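Local coordinates for antifreeze protein (Leucosporidium, PDB 3UYU), which binds to the surface of ice crystals and inhibits their growth, conferring freeze tolerance, with low thermal hysteresis activity, at residues A[17-22]-A[36-41]; A[144-149]-A[169-174]; A[187-192]-A[201-206]. The protein carries 2 engineered substitutions. All blocks are in the same frame, centred on the assembly; numbering follows the deposited sequence.

Interaction 1: residues A[17-22]-A[36-41]; sequences LAKAGI and VSPAAA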
loop_
_atom_site.group_PDB
_atom_site.type_symbol
_atom_site.label_atom_id
_atom_site.label_comp_id
_atom_site.label_asym_id
_atom_site.label_seq_id
_atom_site.Cartn_x
_atom_site.Cartn_y
_atom_site.Cartn_z
ATOM N N LEU A 17 -6.982 10.988 -7.740
ATOM C CA LEU A 17 -6.107 11.188 -6.591
ATOM C C LEU A 17 -5.100 12.247 -6.945
ATOM O O LEU A 17 -4.519 12.184 -7.991
ATOM C CB LEU A 17 -5.387 9.865 -6.233
ATOM C CG LEU A 17 -4.536 9.878 -4.939
ATOM C CD1 LEU A 17 -5.412 9.979 -3.691
ATOM C CD2 LEU A 17 -3.767 8.560 -4.887
ATOM N N ALA A 18 -4.932 13.250 -6.067
ATOM C CA ALA A 18 -4.044 14.359 -6.372
ATOM C C ALA A 18 -3.310 14.797 -5.132
ATOM O O ALA A 18 -3.792 14.640 -4.054
ATOM C CB ALA A 18 -4.813 15.582 -7.012
ATOM N N LYS A 19 -2.162 15.395 -5.338
ATOM C CA LYS A 19 -1.367 15.840 -4.157
ATOM C C LYS A 19 -1.677 17.250 -3.723
ATOM O O LYS A 19 -1.519 17.581 -2.538
ATOM C CB LYS A 19 0.127 15.698 -4.479
ATOM C CG LYS A 19 0.589 14.200 -4.523
ATOM C CD LYS A 19 2.100 14.063 -4.628
ATOM C CE LYS A 19 2.685 14.310 -3.276
ATOM N NZ LYS A 19 4.181 14.015 -3.490
ATOM N N ALA A 20 -2.080 18.102 -4.661
ATOM C CA ALA A 20 -2.198 19.538 -4.397
ATOM C C ALA A 20 -3.620 20.057 -4.354
ATOM O O ALA A 20 -3.909 21.036 -3.710
ATOM C CB ALA A 20 -1.428 20.325 -5.450
ATOM N N GLY A 21 -4.522 19.379 -5.062
ATOM C CA GLY A 21 -5.922 19.804 -5.097
ATOM C C GLY A 21 -6.733 19.220 -6.237
ATOM O O GLY A 21 -6.153 18.669 -7.187
ATOM N N ILE A 22 -8.051 19.328 -6.079
ATOM C CA ILE A 22 -8.980 18.951 -7.181
ATOM C C ILE A 22 -10.014 20.032 -7.242
ATOM O O ILE A 22 -10.600 20.360 -6.207
ATOM C CB ILE A 22 -9.630 17.598 -6.920
ATOM C CG1 ILE A 22 -8.565 16.465 -6.803
ATOM C CG2 ILE A 22 -10.689 17.183 -8.097
ATOM C CD1 ILE A 22 -9.194 15.183 -6.157
ATOM N N VAL A 36 -7.205 13.796 -1.837
ATOM C CA VAL A 36 -6.028 14.644 -1.858
ATOM C C VAL A 36 -5.161 14.434 -0.638
ATOM O O VAL A 36 -5.720 14.284 0.462
ATOM C CB VAL A 36 -6.333 16.168 -2.015
ATOM C CG1 VAL A 36 -7.107 16.430 -3.340
ATOM C CG2 VAL A 36 -7.095 16.689 -0.875
ATOM N N SER A 37 -3.859 14.349 -0.908
ATOM C CA SER A 37 -2.827 14.258 0.171
ATOM C C SER A 37 -1.491 14.621 -0.490
ATOM O O SER A 37 -1.123 14.087 -1.529
ATOM C CB SER A 37 -2.798 12.847 0.771
ATOM O OG SER A 37 -1.673 12.786 1.680
ATOM N N PRO A 38 -0.679 15.499 0.179
ATOM C CA PRO A 38 -0.845 15.990 1.556
ATOM C C PRO A 38 -1.761 17.203 1.766
ATOM O O PRO A 38 -1.946 17.702 2.904
ATOM C CB PRO A 38 0.609 16.360 1.924
ATOM C CG PRO A 38 1.171 16.830 0.676
ATOM C CD PRO A 38 0.678 15.750 -0.317
ATOM N N ALA A 39 -2.342 17.671 0.656
ATOM C CA ALA A 39 -3.290 18.816 0.797
ATOM C C ALA A 39 -4.460 18.610 1.722
ATOM O O ALA A 39 -5.076 17.507 1.828
ATOM C CB ALA A 39 -3.835 19.253 -0.606
ATOM N N ALA A 40 -4.869 19.684 2.409
ATOM C CA ALA A 40 -6.080 19.659 3.213
ATOM C C ALA A 40 -7.392 19.810 2.330
ATOM O O ALA A 40 -7.283 20.180 1.146
ATOM C CB ALA A 40 -6.057 20.877 4.201
ATOM N N ALA A 41 -8.555 19.572 2.932
ATOM C CA ALA A 41 -9.824 19.552 2.198
ATOM C C ALA A 41 -10.130 20.914 1.590
ATOM O O ALA A 41 -10.864 21.004 0.610
ATOM C CB ALA A 41 -10.912 19.074 3.041
#
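Val36 holds CG1 anti to its carbonyl carbon (chi1 -59°), and Ile22 does the same with its own CG1 (chi1 -60°). These torsions bring Val36 CG1 to 3.7 Å from Ile22 CD1, and the two side chains cross at a slant. Ala18 CB lies on the same face as Val36 and is 4.4 Å from Val36 CG1, a loose contact. The backbones pair in parallel at Ala18 and Val36. Ser37 N donates to Ala18 O at 3.2 Å. The same oxygen takes a CA-H...O contact from Val36. Beyond this bridge both chains leave the strand. The peptide before Pro38 is cis, and a weak bond from Ala39 N to Lys19 O, 3.3 Å, follows the bend. Ala39 CB points back at the 17-22 segment and rests 3.4 Å from Lys19 O. Lys19, bent at chi3, passes Pro38 at an angle, with CE 3.9 Å from Pro38 CD. Its NZ lies farther from the ring and forms a salt bridge with Glu88. Gly21 takes backbone angles that glycine tolerates readily. The contact joins two neighbouring coils of the beta-helix at a corner. Pro38 and Ala40 also bond through their backbones to the second subunit. Helix 76-96 covers Leu17, Lys19 and Ser37, strand 212-216 packs on Ala18 and Ala20, and strand 67-69 meets Val36.

Interaction 2: residues A[144-149]-A[169-174]; sequences FQIAGG and IAFQVG
Two neighbouring coils of the right-handed beta-helix meet here through parallel strands, with Phe144 level with Phe171, Gln145 with Gln172 and Ile146 with Val173. The strand axes run nearly parallel, 4.9 Å apart. Four backbone bonds join them. Phe144 N donates to Ala170 O, and Phe144 O accepts from Gln172 N at 2.8 Å. Ile146 then uses N toward Gln172 O and O toward Gly174 N. Phe144 and Ile146 thus each use both N and O, the usual parallel pattern.

Phe144 and Phe171 point the same way and form an offset stack. Their centroids are 4.2 Å apart and the planes differ by 15°. CD1 of Phe144 sits over the centre of the Phe171 ring, 3.4 Å above its plane. CE1 of Phe171 lies nearer the rim of the Phe144 ring. Ile169 CG2 touches the edge of the Phe144 ring at CE1, 4.1 Å away. Ile146 CD1 meets the edge of the Phe171 ring. Tyr120 meets the Phe144 ring and Phe185 the Phe171 ring, both at steeper angles.

The two glutamines lie on the other face. Gln172 has CG anti to its backbone N (chi1 168°) and bends at chi2, which carries OE1 back to 3.3 Å from Gln145 CA. Its NE2 is bonded to Tyr91 OH, while Gln145 NE2 reaches Ala94 O and Phe97 O. Both amides thus tie the strands to helix 76-96 and the residues after it. Beyond strand 142-146, Gly148 O comes within 3.4 Å of Val173 CG1. The stacking of Phe144 on Phe171, like on like in successive coils, is a hallmark of the parallel beta-helix.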
loop_
_atom_site.group_PDB
_atom_site.type_symbol
_atom_site.label_atom_id
_atom_site.label_comp_id
_atom_site.label_asym_id
_atom_site.label_seq_id
_atom_site.Cartn_x
_atom_site.Cartn_y
_atom_site.Cartn_z
ATOM N N PHE A 144 2.367 4.238 -22.372
ATOM C CA PHE A 144 2.927 5.462 -23.025
ATOM C C PHE A 144 3.826 6.187 -22.062
ATOM O O PHE A 144 3.446 6.441 -20.922
ATOM C CB PHE A 144 1.759 6.372 -23.469
ATOM C CG PHE A 144 0.776 5.583 -24.319
ATOM C CD1 PHE A 144 -0.223 4.792 -23.712
ATOM C CD2 PHE A 144 0.986 5.436 -25.682
ATOM C CE1 PHE A 144 -1.053 3.943 -24.525
ATOM C CE2 PHE A 144 0.161 4.647 -26.479
ATOM C CZ PHE A 144 -0.848 3.876 -25.915
ATOM N N GLN A 145 5.057 6.425 -22.522
ATOM C CA GLN A 145 6.040 7.199 -21.747
ATOM C C GLN A 145 6.275 8.522 -22.459
ATOM O O GLN A 145 6.828 8.510 -23.585
ATOM C CB GLN A 145 7.360 6.443 -21.648
ATOM C CG GLN A 145 7.268 5.025 -21.083
ATOM C CD GLN A 145 8.581 4.284 -21.191
ATOM O OE1 GLN A 145 9.246 4.325 -22.259
ATOM N NE2 GLN A 145 8.940 3.538 -20.144
ATOM N N ILE A 146 5.723 9.591 -21.899
ATOM C CA ILE A 146 5.719 10.912 -22.569
ATOM C C ILE A 146 6.492 11.882 -21.679
ATOM O O ILE A 146 6.044 12.212 -20.570
ATOM C CB ILE A 146 4.253 11.406 -22.757
ATOM C CG1 ILE A 146 3.472 10.399 -23.658
ATOM C CG2 ILE A 146 4.236 12.785 -23.375
ATOM C CD1 ILE A 146 1.996 10.543 -23.661
ATOM N N ALA A 147 7.648 12.334 -22.185
ATOM C CA ALA A 147 8.469 13.249 -21.403
ATOM C C ALA A 147 7.865 14.621 -21.278
ATOM O O ALA A 147 8.095 15.303 -20.254
ATOM C CB ALA A 147 9.900 13.329 -21.963
ATOM N N GLY A 148 7.144 15.072 -22.300
ATOM C CA GLY A 148 6.485 16.367 -22.258
ATOM C C GLY A 148 5.039 16.302 -21.806
ATOM O O GLY A 148 4.708 15.503 -20.914
ATOM N N GLY A 149 4.210 17.175 -22.387
ATOM C CA GLY A 149 2.737 17.244 -22.137
ATOM C C GLY A 149 1.947 16.268 -23.004
ATOM O O GLY A 149 2.513 15.630 -23.912
ATOM N N ILE A 169 -4.324 0.045 -19.974
ATOM C CA ILE A 169 -3.777 1.169 -20.769
ATOM C C ILE A 169 -3.289 2.185 -19.727
ATOM O O ILE A 169 -4.090 2.662 -18.896
ATOM C CB ILE A 169 -4.883 1.810 -21.677
ATOM C CG1 ILE A 169 -5.355 0.776 -22.763
ATOM C CG2 ILE A 169 -4.386 3.051 -22.326
ATOM C CD1 ILE A 169 -6.650 1.251 -23.552
ATOM N N ALA A 170 -1.981 2.474 -19.749
ATOM C CA ALA A 170 -1.407 3.459 -18.803
ATOM C C ALA A 170 -0.592 4.504 -19.512
ATOM O O ALA A 170 0.226 4.158 -20.370
ATOM C CB ALA A 170 -0.528 2.739 -17.773
ATOM N N PHE A 171 -0.846 5.774 -19.158
ATOM C CA PHE A 171 -0.133 6.898 -19.734
ATOM C C PHE A 171 0.679 7.560 -18.661
ATOM O O PHE A 171 0.130 8.136 -17.712
ATOM C CB PHE A 171 -1.158 7.937 -20.268
ATOM C CG PHE A 171 -1.795 7.592 -21.617
ATOM C CD1 PHE A 171 -1.308 8.201 -22.782
ATOM C CD2 PHE A 171 -2.914 6.743 -21.705
ATOM C CE1 PHE A 171 -1.882 7.942 -24.062
ATOM C CE2 PHE A 171 -3.494 6.440 -22.987
ATOM C CZ PHE A 171 -2.998 7.053 -24.133
ATOM N N GLN A 172 1.999 7.539 -18.835
ATOM C CA GLN A 172 2.866 8.267 -17.876
ATOM C C GLN A 172 3.288 9.560 -18.559
ATOM O O GLN A 172 3.860 9.493 -19.642
ATOM C CB GLN A 172 4.097 7.395 -17.603
ATOM C CG GLN A 172 5.279 8.158 -16.831
ATOM C CD GLN A 172 6.259 8.808 -17.785
ATOM O OE1 GLN A 172 6.767 8.155 -18.713
ATOM N NE2 GLN A 172 6.586 10.103 -17.524
ATOM N N VAL A 173 2.955 10.701 -17.936
ATOM C CA VAL A 173 3.181 11.986 -18.618
ATOM C C VAL A 173 3.949 12.930 -17.702
ATOM O O VAL A 173 3.517 13.246 -16.601
ATOM C CB VAL A 173 1.838 12.621 -18.918
ATOM C CG1 VAL A 173 1.990 13.929 -19.713
ATOM C CG2 VAL A 173 0.848 11.613 -19.665
ATOM N N GLY A 174 5.037 13.490 -18.251
ATOM C CA GLY A 174 5.957 14.352 -17.422
ATOM C C GLY A 174 5.420 15.765 -17.184
ATOM O O GLY A 174 5.649 16.334 -16.104
#

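Interaction 3: residues A[187-192]-A[201-206]; sequences GVLLAK and SSLNGR
Leu189 and Leu203 meet tip to tip, CD2 of the first lying 4.2 Å from CD1 of the second. Each has CG anti to its backbone N, with chi1 at -152° in Leu189 and -170° in Leu203. In Leu203 chi2 is off the staggered values at 142°, which sets where its two methyls lie. Its other branch, CD2, turns to Gly187 O at 3.8 Å. CB of Leu189 rests against Arg206 O. The backbones run parallel and pair Gly187 with Gly205 and Val188 with Arg206. Gly187 N donates to Asn204 O at 2.9 Å, and Leu189 N donates to Arg206 O. The bond from Arg206 N to Gly187 O is weak. These are neighbouring coils of the right-handed beta-helix, and both chains turn a corner here between two faces. Gly187 and Gly205 sit at the bend, in backbone conformations open chiefly to glycine. Gly205 CA comes within 3.2 Å of Gly187 O as a CA-H...O contact. Val188 and Arg206 share a face. The Arg206 side chain is extended through chi2 and chi3, and its NH1 reaches Phe14 O. Asn204 CB is directed away from the 187-192 segment, and ND2 bonds Glu186 OE2.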
loop_
_atom_site.group_PDB
_atom_site.type_symbol
_atom_site.label_atom_id
_atom_site.label_comp_id
_atom_site.label_asym_id
_atom_site.label_seq_id
_atom_site.Cartn_x
_atom_site.Cartn_y
_atom_site.Cartn_z
ATOM N N GLY A 187 -8.304 4.937 -20.036
ATOM C CA GLY A 187 -7.007 4.505 -19.465
ATOM C C GLY A 187 -6.737 5.147 -18.113
ATOM O O GLY A 187 -7.490 5.982 -17.588
ATOM N N VAL A 188 -5.594 4.713 -17.559
ATOM C CA VAL A 188 -5.035 5.265 -16.324
ATOM C C VAL A 188 -4.072 6.404 -16.634
ATOM O O VAL A 188 -3.103 6.211 -17.384
ATOM C CB VAL A 188 -4.322 4.145 -15.529
ATOM C CG1 VAL A 188 -3.719 4.724 -14.240
ATOM C CG2 VAL A 188 -5.266 3.063 -15.162
ATOM N N LEU A 189 -4.354 7.614 -16.166
ATOM C CA LEU A 189 -3.436 8.748 -16.337
ATOM C C LEU A 189 -2.536 8.912 -15.118
ATOM O O LEU A 189 -3.067 9.117 -14.036
ATOM C CB LEU A 189 -4.293 9.991 -16.506
ATOM C CG LEU A 189 -3.834 11.190 -17.272
ATOM C CD1 LEU A 189 -3.059 10.841 -18.610
ATOM C CD2 LEU A 189 -5.157 11.923 -17.603
ATOM N N LEU A 190 -1.224 8.682 -15.315
ATOM C CA LEU A 190 -0.217 8.874 -14.230
ATOM C C LEU A 190 0.517 10.156 -14.643
ATOM O O LEU A 190 1.485 10.129 -15.446
ATOM C CB LEU A 190 0.737 7.678 -14.172
ATOM C CG LEU A 190 0.081 6.328 -13.775
ATOM C CD1 LEU A 190 0.941 5.149 -14.296
ATOM C CD2 LEU A 190 0.014 6.299 -12.352
ATOM N N ALA A 191 0.032 11.272 -14.087
ATOM C CA ALA A 191 0.518 12.637 -14.419
ATOM C C ALA A 191 1.458 13.190 -13.372
ATOM O O ALA A 191 1.162 13.124 -12.188
ATOM C CB ALA A 191 -0.663 13.566 -14.528
ATOM N N LYS A 192 2.610 13.654 -13.861
ATOM C CA LYS A 192 3.531 14.356 -12.964
ATOM C C LYS A 192 3.069 15.729 -12.526
ATOM O O LYS A 192 3.394 16.177 -11.414
ATOM C CB LYS A 192 4.956 14.348 -13.516
ATOM C CG LYS A 192 5.937 14.775 -12.453
ATOM C CD LYS A 192 7.073 15.532 -13.005
ATOM C CE LYS A 192 8.239 15.511 -12.014
ATOM N NZ LYS A 192 8.085 14.286 -11.168
ATOM N N SER A 201 -15.830 16.895 -21.206
ATOM C CA SER A 201 -15.050 15.679 -21.499
ATOM C C SER A 201 -15.387 14.550 -20.541
ATOM O O SER A 201 -16.035 14.756 -19.544
ATOM C CB SER A 201 -13.572 15.999 -21.429
ATOM O OG SER A 201 -13.265 16.464 -20.114
ATOM N N SER A 202 -14.961 13.345 -20.932
ATOM C CA SER A 202 -15.218 12.111 -20.164
ATOM C C SER A 202 -14.014 11.204 -20.233
ATOM O O SER A 202 -13.206 11.270 -21.158
ATOM C CB SER A 202 -16.470 11.401 -20.709
ATOM O OG SER A 202 -16.303 11.061 -22.075
ATOM N N LEU A 203 -13.886 10.371 -19.195
ATOM C CA LEU A 203 -12.724 9.495 -19.031
ATOM C C LEU A 203 -13.195 8.256 -18.324
ATOM O O LEU A 203 -13.811 8.320 -17.248
ATOM C CB LEU A 203 -11.639 10.195 -18.172
ATOM C CG LEU A 203 -10.249 9.515 -18.083
ATOM C CD1 LEU A 203 -9.113 10.542 -18.095
ATOM C CD2 LEU A 203 -10.174 8.614 -16.843
ATOM N N ASN A 204 -12.923 7.107 -18.966
ATOM C CA ASN A 204 -13.129 5.855 -18.281
ATOM C C ASN A 204 -11.757 5.304 -17.926
ATOM O O ASN A 204 -10.936 5.017 -18.788
ATOM C CB ASN A 204 -13.862 4.803 -19.155
ATOM C CG ASN A 204 -15.281 5.222 -19.556
ATOM O OD1 ASN A 204 -16.000 5.934 -18.860
ATOM N ND2 ASN A 204 -15.708 4.665 -20.676
ATOM N N GLY A 205 -11.552 5.190 -16.619
ATOM C CA GLY A 205 -10.134 4.981 -16.127
ATOM C C GLY A 205 -10.011 5.663 -14.778
ATOM O O GLY A 205 -10.936 5.649 -13.955
ATOM N N ARG A 206 -8.807 6.233 -14.529
ATOM C CA ARG A 206 -8.515 6.996 -13.347
ATOM C C ARG A 206 -7.522 8.116 -13.673
ATOM O O ARG A 206 -6.786 8.032 -14.659
ATOM C CB ARG A 206 -7.781 6.107 -12.319
ATOM C CG ARG A 206 -8.409 4.838 -12.031
ATOM C CD ARG A 206 -7.245 4.141 -11.196
ATOM N NE ARG A 206 -7.683 2.816 -11.280
ATOM C CZ ARG A 206 -8.722 2.374 -10.610
ATOM N NH1 ARG A 206 -9.413 3.191 -9.766
ATOM N NH2 ARG A 206 -9.118 1.127 -10.745
#

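Overall arrangement
From the N terminus, interaction 1 comes first and closes a loop of 13 residues between 17-22 and 36-41. Helix 76-96 comes next in the chain. Interaction 2 follows, closing 19 residues between 144-149 and 169-174. Interaction 3 is the last and shortest, with 8 residues between its segments. The three lie in series; none nests in or crosses another. Interactions 2 and 3 touch, because strands 169-173 and 188-191 are neighbours: Phe171 O lies 2.8 Å from Leu190 N. Interaction 1 stands apart, about 17 Å from interaction 3 between centres. Strand 202-209 bridges them by pairing with strand 16-18. N-terminal residues are thereby built into the beta-helix beside coils from late in the chain.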